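Long-range contacts in endo-1,4-b-d-mannanase (Trichoderma reesei, PDB 1QNR), which hydrolyses internal beta-1,4-mannosidic linkages of mannans, as a family 5 glycoside hydrolase with a TIM-barrel catalytic domain: residues Y20-N25 against N338-I343; V52-G57 against K105-F110; L207-G212 against I258-A263; P271-E276 against G302-Q307. All blocks are in the same frame, centred on the assembly; numbering follows the deposited sequence.

Interaction 1: residues Y20-N25 against N338-I343; sequences YFAGTN and NHVDAI
I343 CD1 lies 3.7 Å from A22 CB and packs between A22 and Y20. It touches the edge of the Y20 ring, close to the ring plane, at CD1, and the Y20 side chain lies roughly perpendicular to that of I343. The other branch, I343 CG2, rests 3.8 Å from Y20 O, and V340 CG2 adds a looser apolar touch on A22 CB at 4.4 Å. H339 joins the same patch: its CG is anti to the backbone N (chi1 -176°), and its CD2 packs 4.1 Å from A22 CB, while I343 CD1 sits over one face of the imidazole, toward the rim.

Polar groups meet through a third element rather than directly. Y20 OH and H339 NE2 both hydrogen-bond to D303 OD2 on strand 300-309, so one carboxylate oxygen ties the two segments together at the margin of the apolar patch; S294 is a second partner of Y20 OH.

Strand 21-25 and helix 338-343 run nearly antiparallel (159°), with axes 9.1 Å apart. This is the layering of a TIM barrel, where the last helix, 330-343, packs outside the first barrel strand.

Interaction 2: residues V52-G57 against K105-F110; sequences VVRVWG and KLIIPF
V53 is gripped by K105 and I107, its backbone giving one bond and taking another in a parallel ladder. V53 N donates to K105 O at 2.9 Å, almost straight on to the carbonyl. V53 O accepts I107 N at 3.0 Å, the donor tilted 27° from the carbonyl plane. V55 N then bonds to I107 O at 3.1 Å, and a weak, bent bond from G57 N to P109 O follows. Between the last two P109 breaks the pattern, for it has no N-H: V55 O meets its CD at 3.2 Å instead. G57, lacking a side chain, lets I108 CG2 come close to its CA.

R54 holds an extended chain beside I107, with CD 4.0 Å from I107 CG2, which also lies at the edge of the guanidinium; W56 CZ3 lies over one face, toward its rim. Salt bridges run from R54 NE to E165 and E275 and from NH1 to E276; N25 also bonds NH1, and N168 bonds NH2. K105 NZ is satisfied by a salt bridge to D15 and a hydrogen bond to T159 O. An alanine at I107 would remove the branches that touch V52 CG1 and R54, probably opening a gap beside V52 CG1 and the R54 methylenes.

W56 NE1 bonds to a bound glycerol, and W56 CE3 lies 3.7 Å from P109 CG. A buried cation held by several carboxylates would probably polarise this end of the barrel and partly offset their charge.

Interaction 3: residues L207-G212 against I258-A263; sequences LGLSTG and IQTHAA
L209 lies against one face of the H261 imidazole: its CD2 is over the centre of the ring, 3.7 Å from the ring centroid and only 7° off the normal, a clear CH-pi contact. F240 is stacked on the same imidazole, F226 meets it edge-to-face, and the W257 ring meets it at a slant. At the rim, ND1 bonds to W257 O and NE2 to G206 O. Two carbonyls at the two nitrogens would be expected to favour a doubly protonated ring.

The setting is the outer layer of the TIM barrel, where the loop that follows strand 199-201 folds against helix 253-267. L209 begins a type I beta turn that ends at G212. Its chi1 of -179° puts CG anti to the backbone N. Beyond the ring contact, L209 CD2 lies 3.7 Å from T260 OG1. An alanine at H261 would take the ring away and would probably leave L209 CD2 without its aromatic support and G206 O without its side-chain partner.

Farther round the turn, the side chains of T211 and T260 run past one another in opposing senses. T260 CG2 packs 3.6 Å from T211 O, while T260 OG1, turned between its backbone N and carbonyl carbon (chi1 53°), bonds to G256 O and to Y218 OH. The polar link between the segments is indirect: one water lies 2.8 Å from T211 OG1 and donates to T260 O, also at 2.8 Å.

Interaction 4: residues P271-E276 against G302-Q307; sequences PCVFEE and GDMFWQ
F274 turns its ring against the root of D303. With CG anti to the backbone N, F274 CD2 comes 3.7 Å from D303 CB, and ring and carboxylate planes stand 55° apart. D303 takes the less roomy rotamer, chi1 putting CG between backbone N and carbonyl carbon (72°), and the end of the side chain leads away from strand 272-276. Its OD1 bonds to Y277 OH, while OD2 serves Y20 and H339.

M304 SD, set by an extended chi2, lies 4.1 Å from V273 CG1, the two chains crossing at a slant; the bend at chi3 turns only CE. M304 CB also packs 3.6 Å from E275 O.

E276 is extended beyond CG and runs alongside W306 in the same direction. E276 CD approaches W306 CE3 at 3.7 Å, with carboxylate and indole planes 36° apart. E276 OE1 bonds to Y243 OH, its other oxygen pairing with R54, and W306 NE1 bonds to D321. Q307, after a cis peptide, places CB over one face of the indole.

Two backbone bonds pair the strands: F274 N to G302 O at 3.1 Å and M304 N to F274 O at 2.8 Å. Beyond F274, the centre of an inverse gamma turn, E275 O instead accepts from N25 ND2.

Strands 272-277 and 300-309 are adjacent parallel strands connected through helix 283-295, a beta-alpha-beta unit of the barrel. The side chain of E276, about 5 Å from a bound beta-D-mannopyranose, sits at the strand end where family 5 enzymes carry their nucleophile, consistent with that role.

In the fold
Interactions 2 and 4 are core contacts between neighbouring parallel strands of one barrel sheet, built on backbone hydrogen bonds and joined by salt bridges from R54 to E275 and E276. Interactions 1 and 3 lie farther out, some 17 and 19 Å from the chain centre to theirs; each sets a helix against a strand or loop without direct hydrogen bonds, through apolar packing in the first and a CH-pi contact plus a water in the second. Interaction 1 shares its strand sheet with both core contacts, and D303 of interaction 4 ties its two segments. Interaction 3 reaches interaction 4 by packing alone, I258 touching F274, and stays about 12 Å from interaction 2 at the nearest atoms.

Interaction 1: residues Y20-N25 against N338-I343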
loop_
_atom_site.group_PDB
_atom_site.type_symbol
_atom_site.label_atom_id
_atom_site.label_comp_id
_atom_site.label_asym_id
_atom_site.label_seq_id
_atom_site.Cartn_x
_atom_site.Cartn_y
_atom_site.Cartn_z
ATOM N N TYR A 20 0.026 -11.462 14.738
ATOM C CA TYR A 20 0.219 -11.457 13.266
ATOM C C TYR A 20 -1.110 -11.379 12.513
ATOM O O TYR A 20 -2.104 -11.980 12.934
ATOM C CB TYR A 20 0.909 -12.791 12.916
ATOM C CG TYR A 20 1.455 -12.803 11.464
ATOM C CD1 TYR A 20 0.691 -13.220 10.386
ATOM C CD2 TYR A 20 2.790 -12.424 11.251
ATOM C CE1 TYR A 20 1.211 -13.255 9.071
ATOM C CE2 TYR A 20 3.344 -12.427 9.948
ATOM C CZ TYR A 20 2.556 -12.833 8.886
ATOM O OH TYR A 20 3.060 -12.884 7.585
ATOM N N PHE A 21 -1.123 -10.627 11.366
ATOM C CA PHE A 21 -2.345 -10.527 10.564
ATOM C C PHE A 21 -2.068 -10.926 9.119
ATOM O O PHE A 21 -0.953 -10.756 8.585
ATOM C CB PHE A 21 -2.927 -9.090 10.584
ATOM C CG PHE A 21 -2.186 -8.067 9.734
ATOM C CD1 PHE A 21 -2.439 -7.891 8.380
ATOM C CD2 PHE A 21 -1.207 -7.263 10.334
ATOM C CE1 PHE A 21 -1.693 -6.972 7.613
ATOM C CE2 PHE A 21 -0.477 -6.323 9.577
ATOM C CZ PHE A 21 -0.748 -6.141 8.229
ATOM N N ALA A 22 -3.126 -11.428 8.464
ATOM C CA ALA A 22 -3.116 -11.553 6.985
ATOM C C ALA A 22 -4.064 -10.522 6.402
ATOM O O ALA A 22 -5.165 -10.274 6.915
ATOM C CB ALA A 22 -3.518 -12.959 6.501
ATOM N N GLY A 23 -3.634 -9.942 5.252
ATOM C CA GLY A 23 -4.496 -8.992 4.512
ATOM C C GLY A 23 -4.345 -9.188 2.980
ATOM O O GLY A 23 -3.759 -10.188 2.550
ATOM N N THR A 24 -4.885 -8.247 2.212
ATOM C CA THR A 24 -4.788 -8.350 0.732
ATOM C C THR A 24 -4.771 -6.951 0.100
ATOM O O THR A 24 -5.171 -5.974 0.738
ATOM C CB THR A 24 -6.010 -9.158 0.175
ATOM O OG1 THR A 24 -5.823 -9.395 -1.254
ATOM C CG2 THR A 24 -7.355 -8.375 0.318
ATOM N N ASN A 25 -4.293 -6.897 -1.153
ATOM C CA ASN A 25 -4.342 -5.666 -1.939
ATOM C C ASN A 25 -5.582 -5.646 -2.817
ATOM O O ASN A 25 -5.918 -6.676 -3.470
ATOM C CB ASN A 25 -3.107 -5.562 -2.917
ATOM C CG ASN A 25 -1.874 -5.191 -2.115
ATOM O OD1 ASN A 25 -1.522 -4.010 -1.882
ATOM N ND2 ASN A 25 -1.109 -6.199 -1.622
ATOM N N ASN A 338 -6.061 -21.600 3.753
ATOM C CA ASN A 338 -5.064 -22.431 4.487
ATOM C C ASN A 338 -4.126 -21.534 5.254
ATOM O O ASN A 338 -3.650 -21.912 6.361
ATOM C CB ASN A 338 -4.250 -23.369 3.589
ATOM C CG ASN A 338 -5.041 -24.529 2.936
ATOM O OD1 ASN A 338 -4.512 -25.177 1.966
ATOM N ND2 ASN A 338 -6.272 -24.659 3.334
ATOM N N HIS A 339 -3.781 -20.322 4.755
ATOM C CA HIS A 339 -2.860 -19.438 5.481
ATOM C C HIS A 339 -3.512 -18.808 6.673
ATOM O O HIS A 339 -2.930 -18.855 7.811
ATOM C CB HIS A 339 -2.408 -18.329 4.486
ATOM C CG HIS A 339 -1.380 -17.409 5.075
ATOM N ND1 HIS A 339 -0.271 -17.840 5.834
ATOM C CD2 HIS A 339 -1.248 -16.052 4.977
ATOM C CE1 HIS A 339 0.463 -16.784 6.156
ATOM N NE2 HIS A 339 -0.081 -15.658 5.637
ATOM N N VAL A 340 -4.766 -18.335 6.575
ATOM C CA VAL A 340 -5.509 -17.864 7.759
ATOM C C VAL A 340 -5.639 -19.000 8.798
ATOM O O VAL A 340 -5.465 -18.722 10.010
ATOM C CB VAL A 340 -6.911 -17.318 7.347
ATOM C CG1 VAL A 340 -7.811 -17.023 8.574
ATOM C CG2 VAL A 340 -6.683 -16.026 6.507
ATOM N N ASP A 341 -5.837 -20.248 8.355
ATOM C CA ASP A 341 -5.961 -21.341 9.365
ATOM C C ASP A 341 -4.646 -21.560 10.071
ATOM O O ASP A 341 -4.663 -21.872 11.290
ATOM C CB ASP A 341 -6.495 -22.594 8.655
ATOM C CG ASP A 341 -7.973 -22.596 8.307
ATOM O OD1 ASP A 341 -8.769 -21.738 8.744
ATOM O OD2 ASP A 341 -8.272 -23.519 7.493
ATOM N N ALA A 342 -3.495 -21.367 9.407
ATOM C CA ALA A 342 -2.194 -21.596 10.069
ATOM C C ALA A 342 -1.873 -20.469 11.028
ATOM O O ALA A 342 -1.139 -20.674 12.030
ATOM C CB ALA A 342 -1.096 -21.672 9.005
ATOM N N ILE A 343 -2.345 -19.222 10.753
ATOM C CA ILE A 343 -2.119 -18.117 11.681
ATOM C C ILE A 343 -2.912 -18.319 12.967
ATOM O O ILE A 343 -2.403 -18.050 14.057
ATOM C CB ILE A 343 -2.559 -16.787 10.966
ATOM C CG1 ILE A 343 -1.579 -16.493 9.828
ATOM C CG2 ILE A 343 -2.659 -15.615 11.945
ATOM C CD1 ILE A 343 -2.087 -15.394 8.862
#

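Interaction 2: residues V52-G57 against K105-F110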
loop_
_atom_site.group_PDB
_atom_site.type_symbol
_atom_site.label_atom_id
_atom_site.label_comp_id
_atom_site.label_asym_id
_atom_site.label_seq_id
_atom_site.Cartn_x
_atom_site.Cartn_y
_atom_site.Cartn_z
ATOM N N VAL A 52 -7.026 -6.680 6.918
ATOM C CA VAL A 52 -6.490 -5.404 6.371
ATOM C C VAL A 52 -6.544 -5.438 4.839
ATOM O O VAL A 52 -6.222 -6.490 4.232
ATOM C CB VAL A 52 -5.019 -5.197 6.832
ATOM C CG1 VAL A 52 -4.568 -3.762 6.408
ATOM C CG2 VAL A 52 -4.843 -5.314 8.354
ATOM N N VAL A 53 -6.976 -4.325 4.244
ATOM C CA VAL A 53 -7.079 -4.193 2.782
ATOM C C VAL A 53 -6.284 -2.935 2.380
ATOM O O VAL A 53 -6.445 -1.863 2.990
ATOM C CB VAL A 53 -8.555 -4.034 2.279
ATOM C CG1 VAL A 53 -8.611 -4.109 0.739
ATOM C CG2 VAL A 53 -9.419 -5.117 2.867
ATOM N N ARG A 54 -5.476 -3.061 1.309
ATOM C CA ARG A 54 -4.719 -1.886 0.764
ATOM C C ARG A 54 -5.466 -1.383 -0.465
ATOM O O ARG A 54 -5.719 -2.168 -1.419
ATOM C CB ARG A 54 -3.266 -2.308 0.541
ATOM C CG ARG A 54 -2.394 -1.104 0.048
ATOM C CD ARG A 54 -0.913 -1.460 0.343
ATOM N NE ARG A 54 0.039 -0.496 -0.281
ATOM C CZ ARG A 54 0.591 -0.666 -1.508
ATOM N NH1 ARG A 54 0.227 -1.700 -2.287
ATOM N NH2 ARG A 54 1.540 0.203 -1.878
ATOM N N VAL A 55 -5.868 -0.095 -0.476
ATOM C CA VAL A 55 -6.711 0.495 -1.607
ATOM C C VAL A 55 -6.006 1.749 -2.095
ATOM O O VAL A 55 -5.322 2.436 -1.288
ATOM C CB VAL A 55 -8.158 0.776 -1.104
ATOM C CG1 VAL A 55 -8.804 -0.520 -0.564
ATOM C CG2 VAL A 55 -8.240 1.888 -0.045
ATOM N N TRP A 56 -6.211 2.138 -3.377
ATOM C CA TRP A 56 -5.554 3.431 -3.811
ATOM C C TRP A 56 -6.268 4.639 -3.208
ATOM O O TRP A 56 -7.497 4.791 -3.247
ATOM C CB TRP A 56 -5.541 3.545 -5.345
ATOM C CG TRP A 56 -4.490 2.693 -6.049
ATOM C CD1 TRP A 56 -4.399 2.660 -7.422
ATOM C CD2 TRP A 56 -3.408 1.872 -5.536
ATOM N NE1 TRP A 56 -3.297 1.912 -7.783
ATOM C CE2 TRP A 56 -2.693 1.395 -6.662
ATOM C CE3 TRP A 56 -2.999 1.484 -4.225
ATOM C CZ2 TRP A 56 -1.538 0.585 -6.564
ATOM C CZ3 TRP A 56 -1.844 0.643 -4.163
ATOM C CH2 TRP A 56 -1.105 0.169 -5.310
ATOM N N GLY A 57 -5.469 5.615 -2.722
ATOM C CA GLY A 57 -6.039 6.896 -2.245
ATOM C C GLY A 57 -5.840 8.031 -3.224
ATOM O O GLY A 57 -6.031 9.221 -2.820
ATOM N N LYS A 105 -9.587 -2.949 8.295
ATOM C CA LYS A 105 -8.744 -1.736 8.390
ATOM C C LYS A 105 -8.105 -1.469 6.998
ATOM O O LYS A 105 -7.878 -2.452 6.263
ATOM C CB LYS A 105 -7.578 -1.951 9.390
ATOM C CG LYS A 105 -8.119 -2.417 10.797
ATOM C CD LYS A 105 -9.059 -1.411 11.440
ATOM C CE LYS A 105 -9.399 -1.896 12.868
ATOM N NZ LYS A 105 -10.531 -1.044 13.425
ATOM N N LEU A 106 -7.819 -0.215 6.688
ATOM C CA LEU A 106 -7.298 0.121 5.355
ATOM C C LEU A 106 -5.908 0.806 5.337
ATOM O O LEU A 106 -5.620 1.697 6.161
ATOM C CB LEU A 106 -8.256 1.159 4.729
ATOM C CG LEU A 106 -9.748 0.716 4.600
ATOM C CD1 LEU A 106 -10.592 1.907 4.146
ATOM C CD2 LEU A 106 -9.798 -0.464 3.602
ATOM N N ILE A 107 -5.044 0.355 4.393
ATOM C CA ILE A 107 -3.771 1.088 4.139
ATOM C C ILE A 107 -4.045 1.949 2.906
ATOM O O ILE A 107 -4.476 1.394 1.871
ATOM C CB ILE A 107 -2.586 0.140 3.961
ATOM C CG1 ILE A 107 -2.325 -0.587 5.292
ATOM C CG2 ILE A 107 -1.320 0.937 3.478
ATOM C CD1 ILE A 107 -1.196 -1.660 5.256
ATOM N N ILE A 108 -3.762 3.274 2.965
ATOM C CA ILE A 108 -4.111 4.177 1.860
ATOM C C ILE A 108 -2.941 5.072 1.432
ATOM O O ILE A 108 -2.547 6.022 2.152
ATOM C CB ILE A 108 -5.318 5.094 2.285
ATOM C CG1 ILE A 108 -6.529 4.257 2.733
ATOM C CG2 ILE A 108 -5.705 6.016 1.098
ATOM C CD1 ILE A 108 -7.772 5.066 3.134
ATOM N N PRO A 109 -2.325 4.772 0.269
ATOM C CA PRO A 109 -1.253 5.627 -0.282
ATOM C C PRO A 109 -1.819 6.827 -1.037
ATOM O O PRO A 109 -2.875 6.763 -1.686
ATOM C CB PRO A 109 -0.460 4.669 -1.261
ATOM C CG PRO A 109 -1.565 3.708 -1.696
ATOM C CD PRO A 109 -2.442 3.485 -0.466
ATOM N N PHE A 110 -1.052 7.968 -1.026
ATOM C CA PHE A 110 -1.496 9.242 -1.584
ATOM C C PHE A 110 -1.096 9.549 -3.023
ATOM O O PHE A 110 -1.741 10.445 -3.599
ATOM C CB PHE A 110 -1.006 10.434 -0.696
ATOM C CG PHE A 110 -1.392 10.357 0.764
ATOM C CD1 PHE A 110 -2.747 10.374 1.138
ATOM C CD2 PHE A 110 -0.404 10.307 1.748
ATOM C CE1 PHE A 110 -3.097 10.347 2.481
ATOM C CE2 PHE A 110 -0.782 10.260 3.105
ATOM C CZ PHE A 110 -2.121 10.294 3.481
#

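Interaction 3: residues L207-G212 against I258-A263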
loop_
_atom_site.group_PDB
_atom_site.type_symbol
_atom_site.label_atom_id
_atom_site.label_comp_id
_atom_site.label_asym_id
_atom_site.label_seq_id
_atom_site.Cartn_x
_atom_site.Cartn_y
_atom_site.Cartn_z
ATOM N N LEU A 207 13.865 -1.775 -1.630
ATOM C CA LEU A 207 15.135 -1.887 -2.368
ATOM C C LEU A 207 16.243 -1.177 -1.561
ATOM O O LEU A 207 16.054 -0.161 -0.891
ATOM C CB LEU A 207 15.020 -1.263 -3.775
ATOM C CG LEU A 207 13.751 -1.751 -4.564
ATOM C CD1 LEU A 207 13.738 -1.046 -5.956
ATOM C CD2 LEU A 207 13.708 -3.267 -4.751
ATOM N N GLY A 208 17.475 -1.710 -1.697
ATOM C CA GLY A 208 18.680 -1.104 -1.111
ATOM C C GLY A 208 18.951 -1.627 0.270
ATOM O O GLY A 208 18.501 -1.019 1.290
ATOM N N LEU A 209 19.646 -2.755 0.439
ATOM C CA LEU A 209 19.899 -3.375 1.777
ATOM C C LEU A 209 21.158 -4.223 1.638
ATOM O O LEU A 209 21.222 -5.139 0.804
ATOM C CB LEU A 209 18.609 -4.141 2.198
ATOM C CG LEU A 209 18.654 -4.837 3.553
ATOM C CD1 LEU A 209 18.967 -3.938 4.717
ATOM C CD2 LEU A 209 17.411 -5.690 3.787
ATOM N N SER A 210 22.144 -3.965 2.530
ATOM C CA SER A 210 23.495 -4.558 2.282
ATOM C C SER A 210 23.690 -5.911 2.908
ATOM O O SER A 210 24.803 -6.499 2.739
ATOM C CB SER A 210 24.550 -3.555 2.812
ATOM O OG SER A 210 24.552 -2.327 1.998
ATOM N N THR A 211 22.719 -6.543 3.542
ATOM C CA THR A 211 22.854 -7.849 4.192
ATOM C C THR A 211 22.359 -9.017 3.332
ATOM O O THR A 211 22.314 -10.177 3.785
ATOM C CB THR A 211 21.993 -7.845 5.467
ATOM O OG1 THR A 211 20.645 -7.387 5.121
ATOM C CG2 THR A 211 22.523 -6.908 6.542
ATOM N N GLY A 212 22.099 -8.751 2.039
ATOM C CA GLY A 212 21.628 -9.737 1.096
ATOM C C GLY A 212 22.770 -10.384 0.279
ATOM O O GLY A 212 23.937 -10.408 0.716
ATOM N N ILE A 258 12.639 -11.875 2.499
ATOM C CA ILE A 258 11.809 -11.642 3.703
ATOM C C ILE A 258 12.687 -11.602 4.949
ATOM O O ILE A 258 12.503 -10.736 5.821
ATOM C CB ILE A 258 10.770 -12.815 3.797
ATOM C CG1 ILE A 258 9.784 -12.751 2.604
ATOM C CG2 ILE A 258 10.035 -12.737 5.137
ATOM C CD1 ILE A 258 9.056 -14.112 2.413
ATOM N N GLN A 259 13.603 -12.606 5.116
ATOM C CA GLN A 259 14.409 -12.670 6.343
ATOM C C GLN A 259 15.284 -11.404 6.530
ATOM O O GLN A 259 15.383 -10.912 7.666
ATOM C CB GLN A 259 15.323 -13.926 6.290
ATOM C CG GLN A 259 14.499 -15.218 6.338
ATOM C CD GLN A 259 15.327 -16.469 6.042
ATOM O OE1 GLN A 259 16.264 -16.453 5.270
ATOM N NE2 GLN A 259 14.894 -17.538 6.720
ATOM N N THR A 260 15.950 -10.914 5.470
ATOM C CA THR A 260 16.803 -9.733 5.648
ATOM C C THR A 260 16.002 -8.480 5.997
ATOM O O THR A 260 16.450 -7.652 6.813
ATOM C CB THR A 260 17.675 -9.431 4.424
ATOM O OG1 THR A 260 16.878 -9.349 3.232
ATOM C CG2 THR A 260 18.738 -10.539 4.179
ATOM N N HIS A 261 14.818 -8.310 5.398
ATOM C CA HIS A 261 14.003 -7.124 5.718
ATOM C C HIS A 261 13.429 -7.226 7.150
ATOM O O HIS A 261 13.464 -6.212 7.860
ATOM C CB HIS A 261 12.897 -6.955 4.650
ATOM C CG HIS A 261 13.459 -6.376 3.398
ATOM N ND1 HIS A 261 14.092 -7.189 2.443
ATOM C CD2 HIS A 261 13.568 -5.098 2.930
ATOM C CE1 HIS A 261 14.553 -6.379 1.461
ATOM N NE2 HIS A 261 14.246 -5.126 1.703
ATOM N N ALA A 262 12.947 -8.413 7.555
ATOM C CA ALA A 262 12.475 -8.595 8.913
ATOM C C ALA A 262 13.526 -8.199 9.937
ATOM O O ALA A 262 13.235 -7.532 10.944
ATOM C CB ALA A 262 12.015 -9.995 9.241
ATOM N N ALA A 263 14.756 -8.672 9.662
ATOM C CA ALA A 263 15.847 -8.359 10.635
ATOM C C ALA A 263 16.170 -6.908 10.680
ATOM O O ALA A 263 16.507 -6.372 11.747
ATOM C CB ALA A 263 17.117 -9.163 10.286
HETATM O O HOH W 1 19.142 -7.445 7.514
#

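Interaction 4: residues P271-E276 against G302-Q307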
loop_
_atom_site.group_PDB
_atom_site.type_symbol
_atom_site.label_atom_id
_atom_site.label_comp_id
_atom_site.label_asym_id
_atom_site.label_seq_id
_atom_site.Cartn_x
_atom_site.Cartn_y
_atom_site.Cartn_z
ATOM N N PRO A 271 7.889 -3.163 13.647
ATOM C CA PRO A 271 7.422 -4.266 12.773
ATOM C C PRO A 271 7.671 -3.939 11.305
ATOM O O PRO A 271 7.799 -2.772 10.901
ATOM C CB PRO A 271 5.886 -4.300 13.007
ATOM C CG PRO A 271 5.592 -3.204 13.990
ATOM C CD PRO A 271 6.777 -2.301 14.141
ATOM N N CYS A 272 7.747 -5.038 10.518
ATOM C CA CYS A 272 7.704 -4.932 9.068
ATOM C C CYS A 272 6.389 -5.533 8.559
ATOM O O CYS A 272 5.786 -6.461 9.141
ATOM C CB CYS A 272 8.742 -5.890 8.451
ATOM S SG CYS A 272 10.258 -5.183 7.748
ATOM N N VAL A 273 5.861 -4.969 7.430
ATOM C CA VAL A 273 4.702 -5.522 6.699
ATOM C C VAL A 273 5.182 -5.954 5.300
ATOM O O VAL A 273 5.758 -5.140 4.538
ATOM C CB VAL A 273 3.527 -4.519 6.564
ATOM C CG1 VAL A 273 2.364 -5.073 5.704
ATOM C CG2 VAL A 273 2.978 -4.164 7.956
ATOM N N PHE A 274 4.955 -7.236 5.005
ATOM C CA PHE A 274 5.258 -7.840 3.690
ATOM C C PHE A 274 4.050 -7.451 2.795
ATOM O O PHE A 274 3.029 -8.177 2.786
ATOM C CB PHE A 274 5.438 -9.336 3.888
ATOM C CG PHE A 274 5.731 -10.247 2.740
ATOM C CD1 PHE A 274 6.278 -9.725 1.559
ATOM C CD2 PHE A 274 5.508 -11.624 2.828
ATOM C CE1 PHE A 274 6.602 -10.629 0.525
ATOM C CE2 PHE A 274 5.794 -12.521 1.796
ATOM C CZ PHE A 274 6.373 -11.997 0.645
ATOM N N GLU A 275 4.108 -6.271 2.185
ATOM C CA GLU A 275 2.905 -5.544 1.722
ATOM C C GLU A 275 2.409 -5.888 0.326
ATOM O O GLU A 275 1.227 -5.622 0.046
ATOM C CB GLU A 275 3.238 -4.030 1.815
ATOM C CG GLU A 275 2.087 -3.085 1.424
ATOM C CD GLU A 275 2.484 -1.613 1.533
ATOM O OE1 GLU A 275 3.406 -1.164 0.822
ATOM O OE2 GLU A 275 1.740 -0.901 2.313
ATOM N N GLU A 276 3.270 -6.452 -0.539
ATOM C CA GLU A 276 2.839 -6.971 -1.836
ATOM C C GLU A 276 3.695 -8.166 -2.213
ATOM O O GLU A 276 4.926 -8.092 -1.953
ATOM C CB GLU A 276 2.981 -5.974 -3.004
ATOM C CG GLU A 276 2.169 -4.667 -2.952
ATOM C CD GLU A 276 2.349 -3.844 -4.180
ATOM O OE1 GLU A 276 2.914 -4.346 -5.214
ATOM O OE2 GLU A 276 1.992 -2.635 -4.233
ATOM N N GLY A 302 2.880 -8.774 9.629
ATOM C CA GLY A 302 1.736 -9.349 8.808
ATOM C C GLY A 302 2.196 -9.357 7.334
ATOM O O GLY A 302 3.279 -8.911 6.994
ATOM N N ASP A 303 1.285 -9.905 6.477
ATOM C CA ASP A 303 1.556 -9.989 5.023
ATOM C C ASP A 303 0.272 -9.827 4.201
ATOM O O ASP A 303 -0.837 -10.075 4.711
ATOM C CB ASP A 303 2.234 -11.329 4.610
ATOM C CG ASP A 303 1.229 -12.507 4.700
ATOM O OD1 ASP A 303 0.503 -12.778 3.722
ATOM O OD2 ASP A 303 1.234 -13.180 5.760
ATOM N N MET A 304 0.437 -9.262 2.970
ATOM C CA MET A 304 -0.725 -8.944 2.081
ATOM C C MET A 304 -0.361 -9.329 0.675
ATOM O O MET A 304 0.471 -8.679 -0.010
ATOM C CB MET A 304 -1.023 -7.411 2.144
ATOM C CG MET A 304 -1.209 -6.974 3.616
ATOM S SD MET A 304 -1.357 -5.198 3.929
ATOM C CE MET A 304 -2.940 -4.939 3.206
ATOM N N PHE A 305 -0.995 -10.378 0.124
ATOM C CA PHE A 305 -0.708 -10.781 -1.252
ATOM C C PHE A 305 -1.242 -9.759 -2.262
ATOM O O PHE A 305 -2.237 -9.041 -2.006
ATOM C CB PHE A 305 -1.262 -12.192 -1.566
ATOM C CG PHE A 305 -2.779 -12.359 -1.477
ATOM C CD1 PHE A 305 -3.419 -12.591 -0.271
ATOM C CD2 PHE A 305 -3.561 -12.178 -2.623
ATOM C CE1 PHE A 305 -4.799 -12.813 -0.230
ATOM C CE2 PHE A 305 -4.974 -12.368 -2.550
ATOM C CZ PHE A 305 -5.583 -12.634 -1.351
ATOM N N TRP A 306 -0.564 -9.703 -3.441
ATOM C CA TRP A 306 -1.091 -8.968 -4.601
ATOM C C TRP A 306 -1.675 -9.986 -5.559
ATOM O O TRP A 306 -0.874 -10.846 -6.082
ATOM C CB TRP A 306 0.050 -8.129 -5.283
ATOM C CG TRP A 306 -0.517 -7.347 -6.455
ATOM C CD1 TRP A 306 -0.726 -7.799 -7.735
ATOM C CD2 TRP A 306 -0.932 -5.962 -6.459
ATOM N NE1 TRP A 306 -1.273 -6.800 -8.515
ATOM C CE2 TRP A 306 -1.396 -5.633 -7.755
ATOM C CE3 TRP A 306 -0.930 -4.958 -5.466
ATOM C CZ2 TRP A 306 -1.897 -4.397 -8.098
ATOM C CZ3 TRP A 306 -1.367 -3.661 -5.830
ATOM C CH2 TRP A 306 -1.866 -3.372 -7.122
ATOM N N GLN A 307 -3.002 -10.120 -5.796
ATOM C CA GLN A 307 -4.022 -9.188 -5.301
ATOM C C GLN A 307 -5.378 -9.916 -5.296
ATOM O O GLN A 307 -5.551 -10.987 -5.919
ATOM C CB GLN A 307 -4.165 -7.967 -6.237
ATOM C CG GLN A 307 -4.604 -8.312 -7.706
ATOM C CD GLN A 307 -4.966 -7.064 -8.526
ATOM O OE1 GLN A 307 -5.472 -6.046 -8.075
ATOM N NE2 GLN A 307 -4.734 -7.151 -9.879
#